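Side-chain contact in PbICP-C (Plasmodium berghei, PDB 3PNR), which probably inhibits papain-like cysteine proteases, as the C-terminal domain of a falstatin-type inhibitor from the malaria parasite: residues 55-60 / 163-168. Numbering follows the deposited sequence.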
loop_
_atom_site.group_PDB
_atom_site.type_symbol
_atom_site.label_atom_id
_atom_site.label_comp_id
_atom_site.label_asym_id
_atom_site.label_seq_id
_atom_site.Cartn_x
_atom_site.Cartn_y
_atom_site.Cartn_z
ATOM N N LEU B 55 -20.785 22.243 -6.822
ATOM C CA LEU B 55 -20.924 20.808 -7.061
ATOM C C LEU B 55 -19.840 19.987 -6.357
ATOM O O LEU B 55 -18.642 20.232 -6.536
ATOM C CB LEU B 55 -20.914 20.523 -8.562
ATOM C CG LEU B 55 -20.854 19.061 -9.010
ATOM C CD1 LEU B 55 -22.032 18.264 -8.457
ATOM C CD2 LEU B 55 -20.792 18.977 -10.535
ATOM N N CYS B 56 -20.275 19.016 -5.555
ATOM C CA CYS B 56 -19.363 18.174 -4.783
ATOM C C CYS B 56 -19.127 16.837 -5.481
ATOM O O CYS B 56 -20.057 16.047 -5.662
ATOM C CB CYS B 56 -19.911 17.921 -3.371
ATOM S SG CYS B 56 -20.286 19.401 -2.382
ATOM N N ILE B 57 -17.883 16.592 -5.881
ATOM C CA ILE B 57 -17.510 15.296 -6.434
ATOM C C ILE B 57 -16.860 14.426 -5.355
ATOM O O ILE B 57 -15.793 14.759 -4.826
ATOM C CB ILE B 57 -16.571 15.437 -7.645
ATOM C CG1 ILE B 57 -17.179 16.385 -8.680
ATOM C CG2 ILE B 57 -16.328 14.086 -8.282
ATOM C CD1 ILE B 57 -18.339 15.788 -9.462
ATOM N N ASP B 58 -17.531 13.329 -5.016
ATOM C CA ASP B 58 -17.028 12.379 -4.026
ATOM C C ASP B 58 -16.356 11.195 -4.726
ATOM O O ASP B 58 -17.019 10.375 -5.379
ATOM C CB ASP B 58 -18.159 11.881 -3.124
ATOM C CG ASP B 58 -18.551 12.893 -2.061
ATOM O OD1 ASP B 58 -18.057 14.043 -2.110
ATOM O OD2 ASP B 58 -19.352 12.530 -1.173
ATOM N N LEU B 59 -15.037 11.116 -4.578
ATOM C CA LEU B 59 -14.228 10.125 -5.272
ATOM C C LEU B 59 -13.847 8.952 -4.369
ATOM O O LEU B 59 -13.230 9.129 -3.312
ATOM C CB LEU B 59 -12.978 10.797 -5.831
ATOM C CG LEU B 59 -13.252 11.904 -6.845
ATOM C CD1 LEU B 59 -12.120 12.926 -6.868
ATOM C CD2 LEU B 59 -13.484 11.295 -8.216
ATOM N N GLU B 60 -14.213 7.752 -4.803
ATOM C CA GLU B 60 -14.020 6.551 -3.998
ATOM C C GLU B 60 -12.853 5.693 -4.485
ATOM O O GLU B 60 -12.593 5.590 -5.687
ATOM C CB GLU B 60 -15.305 5.719 -3.981
ATOM C CG GLU B 60 -15.344 4.684 -2.876
ATOM C CD GLU B 60 -15.326 5.316 -1.499
ATOM O OE1 GLU B 60 -15.905 6.415 -1.340
ATOM O OE2 GLU B 60 -14.735 4.714 -0.577
ATOM N N ILE B 163 -14.597 18.104 -17.455
ATOM C CA ILE B 163 -13.709 17.974 -16.304
ATOM C C ILE B 163 -13.200 16.540 -16.194
ATOM O O ILE B 163 -13.992 15.596 -16.133
ATOM C CB ILE B 163 -14.436 18.345 -15.004
ATOM C CG1 ILE B 163 -15.184 19.668 -15.187
ATOM C CG2 ILE B 163 -13.451 18.414 -13.849
ATOM C CD1 ILE B 163 -15.723 20.248 -13.905
ATOM N N VAL B 164 -11.882 16.373 -16.174
ATOM C CA VAL B 164 -11.303 15.028 -16.203
ATOM C C VAL B 164 -10.601 14.606 -14.907
ATOM O O VAL B 164 -9.690 15.275 -14.418
ATOM C CB VAL B 164 -10.354 14.850 -17.394
ATOM C CG1 VAL B 164 -9.832 13.428 -17.439
ATOM C CG2 VAL B 164 -11.074 15.194 -18.685
ATOM N N TYR B 165 -11.054 13.493 -14.349
ATOM C CA TYR B 165 -10.418 12.909 -13.178
ATOM C C TYR B 165 -9.913 11.529 -13.540
ATOM O O TYR B 165 -10.490 10.848 -14.393
ATOM C CB TYR B 165 -11.425 12.753 -12.048
ATOM C CG TYR B 165 -12.000 14.041 -11.522
ATOM C CD1 TYR B 165 -11.288 14.821 -10.622
ATOM C CD2 TYR B 165 -13.268 14.464 -11.902
ATOM C CE1 TYR B 165 -11.814 15.994 -10.126
ATOM C CE2 TYR B 165 -13.808 15.638 -11.409
ATOM C CZ TYR B 165 -13.074 16.399 -10.520
ATOM O OH TYR B 165 -13.596 17.567 -10.020
ATOM N N SER B 166 -8.847 11.091 -12.887
ATOM C CA SER B 166 -8.440 9.711 -13.056
ATOM C C SER B 166 -7.807 9.142 -11.807
ATOM O O SER B 166 -7.107 9.836 -11.073
ATOM C CB SER B 166 -7.509 9.548 -14.254
ATOM O OG SER B 166 -7.636 8.243 -14.798
ATOM N N TYR B 167 -8.092 7.862 -11.586
ATOM C CA TYR B 167 -7.522 7.063 -10.518
ATOM C C TYR B 167 -6.490 6.192 -11.205
ATOM O O TYR B 167 -6.840 5.275 -11.953
ATOM C CB TYR B 167 -8.629 6.195 -9.921
ATOM C CG TYR B 167 -8.346 5.569 -8.570
ATOM C CD1 TYR B 167 -7.995 6.349 -7.476
ATOM C CD2 TYR B 167 -8.480 4.195 -8.379
ATOM C CE1 TYR B 167 -7.756 5.773 -6.234
ATOM C CE2 TYR B 167 -8.250 3.614 -7.149
ATOM C CZ TYR B 167 -7.890 4.406 -6.079
ATOM O OH TYR B 167 -7.655 3.829 -4.856
ATOM N N TYR B 168 -5.215 6.498 -10.983
ATOM C CA TYR B 168 -4.141 5.769 -11.647
ATOM C C TYR B 168 -2.897 5.686 -10.764
ATOM O O TYR B 168 -2.830 6.321 -9.714
ATOM C CB TYR B 168 -3.819 6.392 -13.021
ATOM C CG TYR B 168 -3.061 7.699 -12.969
ATOM C CD1 TYR B 168 -3.716 8.897 -12.681
ATOM C CD2 TYR B 168 -1.691 7.742 -13.200
ATOM C CE1 TYR B 168 -3.024 10.097 -12.623
ATOM C CE2 TYR B 168 -0.983 8.939 -13.136
ATOM C CZ TYR B 168 -1.656 10.115 -12.854
ATOM O OH TYR B 168 -0.966 11.313 -12.798
#
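In the core of the β sandwich, the ring of Y165 on strand 159-168 rests against I57 and L59 of strand 54-62. The two strands belong to different sheets and run in the same direction. L59 and Y167 have the closest CA atoms of the two segments, 9.0 Å apart.

Y165 has the most surface buried in the contact. Its CG is anti to the carbonyl carbon (chi1 -64°), which sends the ring toward the facing sheet. I57 and L59 meet different parts of that ring. I57 CG2 is 4.3 Å from Y165 CE2. L59 CD1 is 4.3 Å from Y165 CD1, diagonally across the ring. Both methyls approach obliquely. I57 turns CG2 anti to its backbone N and CG1 anti to its carbonyl carbon (chi1 -53°). CG1 then lies 4.0 Å from Y165 OH.

The packing is of the kind expected of the immunoglobulin-like fold of this inhibitor family: apolar faces of two sheets pressed together. The buried hydroxyl of Y165 is satisfied by a hydrogen bond to S151 OG on strand 146-155. That strand pairs with 54-62, and the S151 backbone is hydrogen-bonded to that of I57. The side-chain bond ties the phenol to the facing sheet and probably helps to hold it beside I57. V102 also packs on Y165, while W69 and P105 touch L59.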